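Local coordinates for protein 3',5'-cyclic-nucleotide phosphodiesterase 1 (PDB 4OJV) that belongs to the class-II cyclic-nucleotide phosphodiesterases and holds a pair of zinc ions in a metallo-beta-lactamase-like fold, at residues Y125-H130 against T226-R231; W156-T161 against P208-H213; Q21-K26 against I239-D244; A37-A42 against L131-G136. One frame throughout, in Å; residues are numbered along the deposited sequence.

Contact 1: residues Y125-H130 against T226-R231; sequences YITHPH and TFYIFR. With ZN (zinc ion), chain D.
Tyr125 and Tyr228 form the densest part of this contact, in an aromatic cluster completed by Phe230. Tyr125 CB lies over one face of the Tyr228 ring, 3.8 Å from its centroid, as a CH-pi contact, and Thr226 CG2 sits over the opposite face, toward its rim. The Tyr125 ring then turns its edge toward the Tyr228 face, the two planes 70° apart, while its own face receives the edge of Phe230, with Tyr125 CD1 4.0 Å from Phe230 CZ. Both pairs are therefore T-shaped. The other face of the Tyr125 ring stacks on Trp156. At the edge of Tyr228, Thr127 CG2 packs against CE2 at 3.8 Å, and the phenol OH donates to Ile126 O (2.8 Å) from well above the carbonyl plane.

Past the rings the packing gives way to polar links and one bridging water. Thr226 OG1 donates to Thr127 O at 2.7 Å, tilted slightly from the carbonyl plane, and water 1 bridges Thr226 OG1 and Ile126 O. His160 NE2 is a second donor to Thr127 O. Beyond Thr127 the loop leaves the strand, and His128 and His130 turn to zinc instead. With chi1 at 65°, Thr127 OG1 sits between its backbone N and carbonyl carbon and accepts the N-H of His128 ND1 (3.0 Å), lying in the ring plane and holding this imidazole's rotation while NE2 binds zinc at 2.2 Å. Residues 128-133 spell His-Pro-His-Leu-Asp-His, the HxHxDH zinc-binding loop that follows a core strand in metallo-beta-lactamase-like folds.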
# COMPACT_ATOMS: atom_id res chain seq x y z
N TYR A 125 -1.04 -5.65 -16.74
CA TYR A 125 -0.23 -4.89 -17.69
C TYR A 125 0.33 -3.71 -16.92
O TYR A 125 -0.39 -2.78 -16.57
CB TYR A 125 -1.09 -4.46 -18.89
CG TYR A 125 -1.53 -5.66 -19.70
CD1 TYR A 125 -2.70 -6.34 -19.39
CD2 TYR A 125 -0.73 -6.14 -20.74
CE1 TYR A 125 -3.08 -7.46 -20.11
CE2 TYR A 125 -1.10 -7.27 -21.46
CZ TYR A 125 -2.27 -7.92 -21.13
OH TYR A 125 -2.66 -9.04 -21.85
N ILE A 126 1.62 -3.78 -16.63
CA ILE A 126 2.26 -2.80 -15.75
C ILE A 126 2.93 -1.73 -16.59
O ILE A 126 3.60 -2.04 -17.58
CB ILE A 126 3.29 -3.50 -14.81
CG1 ILE A 126 2.61 -4.61 -13.99
CG2 ILE A 126 3.97 -2.48 -13.89
CD1 ILE A 126 1.46 -4.17 -13.09
N THR A 127 2.72 -0.47 -16.21
CA THR A 127 3.23 0.64 -17.01
C THR A 127 4.68 0.99 -16.68
O THR A 127 5.47 1.35 -17.55
CB THR A 127 2.35 1.90 -16.86
OG1 THR A 127 2.42 2.38 -15.50
CG2 THR A 127 0.90 1.62 -17.29
N HIS A 128 5.01 0.92 -15.40
CA HIS A 128 6.37 1.15 -14.92
C HIS A 128 6.48 0.62 -13.52
O HIS A 128 5.45 0.43 -12.87
CB HIS A 128 6.80 2.62 -15.05
CG HIS A 128 6.08 3.59 -14.12
ND1 HIS A 128 4.74 3.81 -14.16
CD2 HIS A 128 6.59 4.43 -13.14
CE1 HIS A 128 4.42 4.77 -13.25
NE2 HIS A 128 5.56 5.15 -12.62
N PRO A 129 7.70 0.34 -13.04
CA PRO A 129 7.85 -0.39 -11.79
C PRO A 129 7.99 0.47 -10.54
O PRO A 129 8.36 -0.03 -9.49
CB PRO A 129 9.12 -1.21 -12.04
CG PRO A 129 9.95 -0.28 -12.86
CD PRO A 129 8.98 0.42 -13.78
N HIS A 130 7.64 1.76 -10.62
CA HIS A 130 7.57 2.56 -9.38
C HIS A 130 6.64 1.89 -8.40
O HIS A 130 5.60 1.33 -8.77
CB HIS A 130 7.08 3.98 -9.61
CG HIS A 130 8.14 4.94 -10.09
ND1 HIS A 130 7.83 6.11 -10.73
CD2 HIS A 130 9.52 4.89 -9.97
CE1 HIS A 130 8.98 6.76 -11.00
NE2 HIS A 130 10.01 6.00 -10.56
N THR A 226 4.69 3.54 -19.85
CA THR A 226 4.01 2.86 -20.94
C THR A 226 2.59 3.38 -21.05
O THR A 226 1.94 3.65 -20.04
CB THR A 226 3.93 1.34 -20.66
OG1 THR A 226 5.18 0.86 -20.17
CG2 THR A 226 3.52 0.54 -21.91
N PHE A 227 2.12 3.52 -22.29
CA PHE A 227 0.71 3.69 -22.61
C PHE A 227 0.23 2.38 -23.23
O PHE A 227 0.92 1.80 -24.08
CB PHE A 227 0.52 4.78 -23.66
CG PHE A 227 0.61 6.20 -23.15
CD1 PHE A 227 1.04 6.54 -21.86
CD2 PHE A 227 0.26 7.24 -24.02
CE1 PHE A 227 1.09 7.87 -21.46
CE2 PHE A 227 0.33 8.56 -23.62
CZ PHE A 227 0.74 8.89 -22.34
N TYR A 228 -0.94 1.91 -22.80
CA TYR A 228 -1.54 0.71 -23.37
C TYR A 228 -2.81 1.03 -24.13
O TYR A 228 -3.72 1.66 -23.58
CB TYR A 228 -1.89 -0.28 -22.27
CG TYR A 228 -0.71 -0.98 -21.64
CD1 TYR A 228 -0.08 -2.04 -22.29
CD2 TYR A 228 -0.23 -0.61 -20.38
CE1 TYR A 228 0.99 -2.71 -21.72
CE2 TYR A 228 0.84 -1.27 -19.80
CZ TYR A 228 1.45 -2.32 -20.47
OH TYR A 228 2.52 -3.00 -19.94
N ILE A 229 -2.88 0.59 -25.38
CA ILE A 229 -4.14 0.58 -26.13
C ILE A 229 -4.76 -0.81 -26.00
O ILE A 229 -4.10 -1.81 -26.27
CB ILE A 229 -3.95 0.90 -27.63
CG1 ILE A 229 -3.17 2.21 -27.80
CG2 ILE A 229 -5.31 0.94 -28.34
CD1 ILE A 229 -2.83 2.56 -29.24
N PHE A 230 -6.03 -0.85 -25.60
CA PHE A 230 -6.81 -2.09 -25.65
C PHE A 230 -7.88 -1.92 -26.71
O PHE A 230 -8.66 -0.98 -26.66
CB PHE A 230 -7.44 -2.43 -24.29
CG PHE A 230 -6.42 -2.73 -23.23
CD1 PHE A 230 -5.88 -1.71 -22.44
CD2 PHE A 230 -5.95 -4.03 -23.05
CE1 PHE A 230 -4.92 -2.00 -21.48
CE2 PHE A 230 -4.99 -4.32 -22.09
CZ PHE A 230 -4.47 -3.30 -21.32
N ARG A 231 -7.91 -2.85 -27.67
CA ARG A 231 -8.86 -2.79 -28.77
C ARG A 231 -9.74 -4.03 -28.79
O ARG A 231 -9.24 -5.15 -28.86
CB ARG A 231 -8.14 -2.64 -30.10
CG ARG A 231 -9.07 -2.71 -31.31
CD ARG A 231 -8.38 -2.27 -32.59
NE ARG A 231 -7.23 -3.11 -32.87
CZ ARG A 231 -6.12 -2.71 -33.47
NH1 ARG A 231 -6.00 -1.45 -33.89
NH2 ARG A 231 -5.12 -3.57 -33.66
ZN ZN D . 5.91 6.91 -11.39
O HOH W 1 5.84 -1.62 -19.16
O HOH W 2 4.80 6.45 -9.91

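Contact 2: residues W156-T161 against P208-H213; sequences WGLPHT and PFKVHH. With ZN (zinc ion), chain D.
A single leucine carries most of this contact: Leu158 lays its two methyls along strand 204-215, one on Pro208 and one at Lys210, and no hydrogen bond crosses between the segments. The setting is the alpha/beta sandwich of the metallo-beta-lactamase-like fold, where the turn from strand 153-157 into helix 159-169 packs on an edge region of the other sheet. Leu158 CG stands anti to the carbonyl carbon (chi1 -66°). Leu158 CD2 lies 4.1 Å from Pro208 CG, while Leu158 CD1 lies 3.9 Å from Lys210 CB. A looser touch follows two residues on, where the His160 imidazole brings CE1 to 4.4 Å from Lys210 CG. The lysine chain bends at chi3 and carries its amine away toward Tyr224, with which it forms a cation-pi pair. Leu158 is also the N-cap of the helix, its O accepting from Thr161 N at 3.0 Å, which ties the packing residue to the first helical turn. Farther along the strand, His213 takes no part in this packing; its ND1 is hydrogen-bonded to Gly293 O, and its NE2 binds zinc at 2.1 Å.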
# COMPACT_ATOMS: atom_id res chain seq x y z
N TRP A 156 2.70 -8.63 -17.34
CA TRP A 156 3.21 -8.20 -18.63
C TRP A 156 3.76 -6.80 -18.54
O TRP A 156 3.24 -5.96 -17.80
CB TRP A 156 2.09 -8.17 -19.65
CG TRP A 156 1.37 -9.46 -19.87
CD1 TRP A 156 0.26 -9.94 -19.18
CD2 TRP A 156 1.66 -10.46 -20.89
NE1 TRP A 156 -0.14 -11.15 -19.70
CE2 TRP A 156 0.65 -11.51 -20.73
CE3 TRP A 156 2.61 -10.59 -21.90
CZ2 TRP A 156 0.63 -12.64 -21.54
CZ3 TRP A 156 2.58 -11.72 -22.71
CH2 TRP A 156 1.61 -12.72 -22.53
N GLY A 157 4.77 -6.51 -19.35
CA GLY A 157 5.30 -5.16 -19.44
C GLY A 157 6.35 -5.07 -20.52
O GLY A 157 6.81 -6.09 -21.05
N LEU A 158 6.74 -3.85 -20.85
CA LEU A 158 7.92 -3.63 -21.66
C LEU A 158 9.16 -4.00 -20.84
O LEU A 158 9.08 -4.11 -19.62
CB LEU A 158 7.97 -2.16 -22.11
CG LEU A 158 6.87 -1.70 -23.08
CD1 LEU A 158 7.06 -0.22 -23.40
CD2 LEU A 158 6.82 -2.53 -24.35
N PRO A 159 10.31 -4.21 -21.51
CA PRO A 159 11.52 -4.59 -20.76
C PRO A 159 11.92 -3.65 -19.61
O PRO A 159 12.38 -4.13 -18.58
CB PRO A 159 12.60 -4.63 -21.84
CG PRO A 159 11.85 -4.98 -23.08
CD PRO A 159 10.53 -4.26 -22.97
N HIS A 160 11.72 -2.35 -19.76
CA HIS A 160 12.11 -1.41 -18.68
C HIS A 160 11.37 -1.69 -17.39
O HIS A 160 11.82 -1.33 -16.30
CB HIS A 160 11.93 0.05 -19.11
CG HIS A 160 10.49 0.52 -19.13
ND1 HIS A 160 9.76 0.55 -20.26
CD2 HIS A 160 9.67 0.99 -18.11
CE1 HIS A 160 8.53 1.01 -19.98
NE2 HIS A 160 8.47 1.27 -18.66
N THR A 161 10.21 -2.33 -17.51
CA THR A 161 9.42 -2.74 -16.35
C THR A 161 9.80 -4.14 -15.91
O THR A 161 10.13 -4.36 -14.75
CB THR A 161 7.93 -2.67 -16.69
OG1 THR A 161 7.56 -1.31 -16.93
CG2 THR A 161 7.08 -3.22 -15.56
N PRO A 208 1.30 -1.80 -26.68
CA PRO A 208 2.02 -0.97 -25.72
C PRO A 208 3.00 0.01 -26.40
O PRO A 208 3.64 -0.35 -27.39
CB PRO A 208 2.80 -2.00 -24.91
CG PRO A 208 3.11 -3.08 -25.90
CD PRO A 208 1.96 -3.11 -26.88
N PHE A 209 3.10 1.21 -25.84
CA PHE A 209 3.99 2.25 -26.34
C PHE A 209 4.78 2.83 -25.19
O PHE A 209 4.22 3.14 -24.14
CB PHE A 209 3.17 3.35 -27.01
CG PHE A 209 2.53 2.92 -28.30
CD1 PHE A 209 1.32 2.23 -28.29
CD2 PHE A 209 3.14 3.19 -29.52
CE1 PHE A 209 0.74 1.81 -29.47
CE2 PHE A 209 2.56 2.77 -30.71
CZ PHE A 209 1.36 2.08 -30.68
N LYS A 210 6.07 3.02 -25.41
CA LYS A 210 6.93 3.61 -24.40
C LYS A 210 6.79 5.13 -24.38
O LYS A 210 6.67 5.77 -25.44
CB LYS A 210 8.37 3.19 -24.66
CG LYS A 210 9.33 3.47 -23.52
CD LYS A 210 10.72 2.93 -23.85
CE LYS A 210 11.44 3.82 -24.85
NZ LYS A 210 12.80 3.31 -25.20
N VAL A 211 6.80 5.71 -23.19
CA VAL A 211 6.74 7.17 -23.01
C VAL A 211 7.78 7.59 -21.95
O VAL A 211 8.36 6.73 -21.27
CB VAL A 211 5.32 7.68 -22.63
CG1 VAL A 211 4.30 7.34 -23.72
CG2 VAL A 211 4.86 7.15 -21.27
N HIS A 212 8.00 8.89 -21.83
CA HIS A 212 8.92 9.43 -20.82
C HIS A 212 8.25 9.74 -19.51
O HIS A 212 7.12 10.24 -19.48
CB HIS A 212 9.60 10.70 -21.30
CG HIS A 212 10.46 10.53 -22.53
ND1 HIS A 212 11.61 9.82 -22.53
CD2 HIS A 212 10.28 11.01 -23.81
CE1 HIS A 212 12.14 9.86 -23.77
NE2 HIS A 212 11.33 10.59 -24.55
N HIS A 213 8.97 9.52 -18.41
CA HIS A 213 8.47 9.75 -17.05
C HIS A 213 9.59 10.25 -16.16
O HIS A 213 9.80 9.77 -15.04
CB HIS A 213 7.76 8.48 -16.56
CG HIS A 213 7.30 8.50 -15.11
ND1 HIS A 213 6.83 9.61 -14.50
CD2 HIS A 213 7.26 7.49 -14.16
CE1 HIS A 213 6.51 9.32 -13.21
NE2 HIS A 213 6.76 8.02 -13.01
ZN ZN D . 5.91 6.91 -11.39
O HOH W 2 4.80 6.45 -9.91

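Contact 3: residues Q21-K26 against I239-D244; sequences QCFILK and IIVCGD. With ZN (zinc ion), chain D; ZN (zinc ion), chain E.
Segments 21-26 and 239-244 run nearly antiparallel, 165° apart, but with Phe23 CA 8.5 Å from Val241 CA they face each other as layers and do not pair as neighbouring strands. Side chains fill most of the gap. Leu25 and Ile239 meet tip to tip, Leu25 CD2 lying 3.9 Å from Ile239 CD1. Next to them Phe23 and Val241 slide past each other in opposite directions, and Phe23 CD2 comes to 3.5 Å from Val241 CG1. Val38 adds to this apolar layer, packing on both Leu25 and Val241. Here the two mixed sheets of the metallo-beta-lactamase-like sandwich close on each other, close to the centre of the chain. The layer turns polar toward the metals. Gln21 CG is anti to the backbone N (chi1 -178°), and the extended chain beyond it spans the gap, where NE2 donates to Cys242 O at 3.1 Å. This bond is bent, 138° at the hydrogen, and tilted from the amide plane; the stronger partner of NE2 is Asp39 OD2. Water 3 lies between Gln21 OE1 and Asp244 OD1 and seems to donate to both, although more acceptors surround it than it has protons. Asp244 OD2 bridges the two zinc ions, 2.2 Å from that of chain D and 2.1 Å from that of chain E, and water 2 forms a second bridge between them.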
# COMPACT_ATOMS: atom_id res chain seq x y z
N GLN A 21 -2.32 3.55 -8.21
CA GLN A 21 -2.89 3.26 -9.52
C GLN A 21 -3.16 1.80 -9.83
O GLN A 21 -2.25 0.96 -9.84
CB GLN A 21 -1.99 3.84 -10.61
CG GLN A 21 -2.55 3.63 -12.01
CD GLN A 21 -2.12 4.69 -12.99
OE1 GLN A 21 -2.36 5.88 -12.78
NE2 GLN A 21 -1.50 4.27 -14.08
N CYS A 22 -4.42 1.49 -10.13
CA CYS A 22 -4.81 0.17 -10.64
C CYS A 22 -6.21 0.25 -11.22
O CYS A 22 -7.14 0.73 -10.55
CB CYS A 22 -4.79 -0.89 -9.53
SG CYS A 22 -5.28 -2.53 -10.12
N PHE A 23 -6.37 -0.24 -12.45
CA PHE A 23 -7.67 -0.27 -13.13
C PHE A 23 -7.96 -1.70 -13.56
O PHE A 23 -7.08 -2.36 -14.11
CB PHE A 23 -7.66 0.66 -14.34
CG PHE A 23 -7.05 2.01 -14.05
CD1 PHE A 23 -7.64 2.89 -13.15
CD2 PHE A 23 -5.86 2.38 -14.67
CE1 PHE A 23 -7.05 4.12 -12.88
CE2 PHE A 23 -5.28 3.61 -14.40
CZ PHE A 23 -5.87 4.48 -13.51
N ILE A 24 -9.16 -2.20 -13.30
CA ILE A 24 -9.58 -3.52 -13.77
C ILE A 24 -10.41 -3.35 -15.04
O ILE A 24 -11.26 -2.46 -15.11
CB ILE A 24 -10.41 -4.25 -12.69
CG1 ILE A 24 -9.61 -4.42 -11.39
CG2 ILE A 24 -10.97 -5.57 -13.21
CD1 ILE A 24 -8.33 -5.21 -11.55
N LEU A 25 -10.16 -4.20 -16.03
CA LEU A 25 -10.89 -4.17 -17.29
C LEU A 25 -11.58 -5.49 -17.56
O LEU A 25 -11.00 -6.56 -17.31
CB LEU A 25 -9.93 -3.92 -18.46
CG LEU A 25 -8.94 -2.77 -18.38
CD1 LEU A 25 -8.07 -2.73 -19.63
CD2 LEU A 25 -9.65 -1.45 -18.19
N LYS A 26 -12.78 -5.42 -18.12
CA LYS A 26 -13.45 -6.59 -18.68
C LYS A 26 -14.41 -6.13 -19.77
O LYS A 26 -14.79 -4.95 -19.82
CB LYS A 26 -14.19 -7.39 -17.60
CG LYS A 26 -15.34 -6.63 -16.94
CD LYS A 26 -16.12 -7.48 -15.93
CE LYS A 26 -17.08 -8.47 -16.58
NZ LYS A 26 -18.19 -7.83 -17.34
N ILE A 239 -9.84 1.62 -25.80
CA ILE A 239 -9.53 2.52 -24.70
C ILE A 239 -8.01 2.62 -24.58
O ILE A 239 -7.29 1.70 -24.94
CB ILE A 239 -10.16 2.08 -23.36
CG1 ILE A 239 -9.79 0.62 -23.04
CG2 ILE A 239 -11.67 2.32 -23.36
CD1 ILE A 239 -10.18 0.16 -21.66
N ILE A 240 -7.55 3.77 -24.09
CA ILE A 240 -6.13 4.00 -23.84
C ILE A 240 -5.97 4.16 -22.34
O ILE A 240 -6.66 4.96 -21.72
CB ILE A 240 -5.64 5.28 -24.56
CG1 ILE A 240 -5.77 5.12 -26.08
CG2 ILE A 240 -4.20 5.61 -24.16
CD1 ILE A 240 -5.57 6.41 -26.86
N VAL A 241 -5.07 3.36 -21.75
CA VAL A 241 -4.86 3.40 -20.31
C VAL A 241 -3.38 3.69 -20.10
O VAL A 241 -2.52 2.91 -20.52
CB VAL A 241 -5.30 2.09 -19.61
CG1 VAL A 241 -5.22 2.26 -18.11
CG2 VAL A 241 -6.72 1.70 -20.01
N CYS A 242 -3.08 4.80 -19.41
CA CYS A 242 -1.73 5.36 -19.40
C CYS A 242 -1.00 5.19 -18.08
O CYS A 242 -1.58 5.30 -17.00
CB CYS A 242 -1.79 6.86 -19.70
SG CYS A 242 -2.58 7.29 -21.26
N GLY A 243 0.31 4.96 -18.19
CA GLY A 243 1.19 5.14 -17.04
C GLY A 243 1.60 6.60 -16.89
O GLY A 243 1.34 7.42 -17.78
N ASP A 244 2.27 6.90 -15.77
CA ASP A 244 2.75 8.25 -15.46
C ASP A 244 3.57 8.75 -16.65
O ASP A 244 4.27 7.97 -17.31
CB ASP A 244 3.67 8.29 -14.21
CG ASP A 244 3.04 7.69 -12.91
OD1 ASP A 244 1.82 7.32 -13.03
OD2 ASP A 244 3.82 7.55 -11.83
ZN ZN D . 5.91 6.91 -11.39
ZN ZN E . 2.86 6.94 -10.06
O HOH W 3 -0.68 7.49 -14.43
O HOH W 2 4.80 6.45 -9.91

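Contact 4: residues A37-A42 against L131-G136; sequences AVDGGA and LDHISG. With ZN (zinc ion), chain E.
His133 sets the edge of its imidazole over the carboxylate of Asp39, whose OD2 accepts from ND1 at 2.8 Å. The bond is nearly straight, 163° at the hydrogen, and lies close to the ring plane, yet it reaches OD2 from above the carboxylate, whose plane is turned 76° from the ring. Asp39 is itself held, its OD1 by Thr127 N. Beyond this pair the contact is mostly backbone on backbone. Gly40 N approaches His133 O at 2.7 Å and Gly136 N approaches Gly40 O at 2.8 Å, both weak bonds with sharply bent angles. The glycines have no side chains to keep the chains apart: Gly40 CA comes to 4.3 Å from Ile134 CA, and Gly136 CA makes a CA-H...O contact with Gly41 O at 2.9 Å. Thus the turn after strand 35-38 lies against the start of helix 135-140, with Ile134 at its N-cap. Leu131 and Ser135 also face the second subunit. Asp132 OD2 and His133 NE2 bind the same zinc ion, and Asp132 OD1 accepts from water 2 at 2.7 Å. With ND1 donating to Asp39 and NE2 on the metal, the ring is fixed from two sides; the second-shell carboxylate would be expected to polarise the imidazole and so probably strengthens its hold on zinc.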
# COMPACT_ATOMS: atom_id res chain seq x y z
N ALA A 37 -5.89 -6.50 -15.12
CA ALA A 37 -5.50 -5.31 -14.37
C ALA A 37 -4.51 -4.48 -15.18
O ALA A 37 -3.57 -5.04 -15.77
CB ALA A 37 -4.89 -5.69 -13.03
N VAL A 38 -4.70 -3.17 -15.21
CA VAL A 38 -3.66 -2.25 -15.67
C VAL A 38 -3.07 -1.61 -14.44
O VAL A 38 -3.77 -0.96 -13.66
CB VAL A 38 -4.17 -1.19 -16.66
CG1 VAL A 38 -2.98 -0.37 -17.17
CG2 VAL A 38 -4.91 -1.85 -17.82
N ASP A 39 -1.77 -1.81 -14.29
CA ASP A 39 -1.05 -1.48 -13.07
C ASP A 39 -1.51 -2.28 -11.86
O ASP A 39 -2.41 -3.13 -11.96
CB ASP A 39 -0.94 0.04 -12.86
CG ASP A 39 0.18 0.64 -13.68
OD1 ASP A 39 1.10 -0.13 -14.05
OD2 ASP A 39 0.16 1.86 -13.94
N GLY A 40 -0.86 -2.04 -10.74
CA GLY A 40 -0.92 -2.96 -9.62
C GLY A 40 -0.74 -2.28 -8.29
O GLY A 40 -0.18 -2.86 -7.36
N GLY A 41 -1.25 -1.05 -8.18
CA GLY A 41 -1.35 -0.38 -6.88
C GLY A 41 -2.51 -1.01 -6.10
O GLY A 41 -2.40 -2.15 -5.63
N ALA A 42 -3.63 -0.30 -5.93
CA ALA A 42 -4.80 -0.86 -5.23
C ALA A 42 -5.28 -2.19 -5.81
O ALA A 42 -5.43 -2.29 -7.02
CB ALA A 42 -5.92 0.16 -5.26
N LEU A 131 7.02 1.94 -7.12
CA LEU A 131 6.35 1.14 -6.11
C LEU A 131 4.83 1.36 -6.04
O LEU A 131 4.09 0.41 -5.79
CB LEU A 131 7.04 1.34 -4.74
CG LEU A 131 6.65 0.36 -3.62
CD1 LEU A 131 7.87 0.02 -2.76
CD2 LEU A 131 5.51 0.91 -2.78
N ASP A 132 4.37 2.60 -6.26
CA ASP A 132 2.93 2.90 -6.22
C ASP A 132 2.13 2.19 -7.32
O ASP A 132 0.91 2.10 -7.23
CB ASP A 132 2.61 4.42 -6.22
CG ASP A 132 3.20 5.18 -7.44
OD1 ASP A 132 4.40 4.94 -7.71
OD2 ASP A 132 2.51 6.01 -8.16
N HIS A 133 2.81 1.65 -8.33
CA HIS A 133 2.15 0.94 -9.42
C HIS A 133 2.24 -0.55 -9.30
O HIS A 133 1.70 -1.27 -10.13
CB HIS A 133 2.66 1.42 -10.79
CG HIS A 133 2.37 2.88 -11.02
ND1 HIS A 133 1.42 3.34 -11.88
CD2 HIS A 133 2.89 3.99 -10.40
CE1 HIS A 133 1.36 4.68 -11.80
NE2 HIS A 133 2.25 5.07 -10.88
N ILE A 134 2.88 -1.03 -8.23
CA ILE A 134 3.08 -2.47 -8.05
C ILE A 134 2.83 -3.00 -6.64
O ILE A 134 2.88 -4.20 -6.43
CB ILE A 134 4.48 -2.95 -8.51
CG1 ILE A 134 5.56 -2.29 -7.64
CG2 ILE A 134 4.66 -2.69 -10.00
CD1 ILE A 134 6.94 -2.90 -7.78
N SER A 135 2.56 -2.12 -5.68
CA SER A 135 2.49 -2.53 -4.28
C SER A 135 1.39 -3.57 -4.00
O SER A 135 1.62 -4.52 -3.25
CB SER A 135 2.34 -1.32 -3.37
OG SER A 135 1.21 -0.57 -3.73
N GLY A 136 0.21 -3.39 -4.60
CA GLY A 136 -0.87 -4.35 -4.44
C GLY A 136 -0.59 -5.66 -5.16
O GLY A 136 -0.80 -6.74 -4.60
ZN ZN E . 2.86 6.94 -10.06
O HOH W 4 -1.30 -0.95 -2.54
O HOH W 2 4.80 6.45 -9.91

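Each contact holds a ligand of the dizinc site, at the edge of the sandwich. Along the chain contact 2 is nested within the loop closed by contact 1, and contact 1 within that of contact 3, so the polypeptide returns repeatedly to the metals; contacts 1 and 4 interlace. Strands 204-215, 222-232 and 238-242, neighbours in one sheet, join contacts 1, 2 and 3, while strands 22-27 and 35-38, neighbours in the other, join contacts 3 and 4. Centres lie about 7 Å apart for contacts 1 and 2 and again for 1 and 3, and about 15 Å for 2 and 4. Together they deliver every zinc ligand of the protein chain but His326.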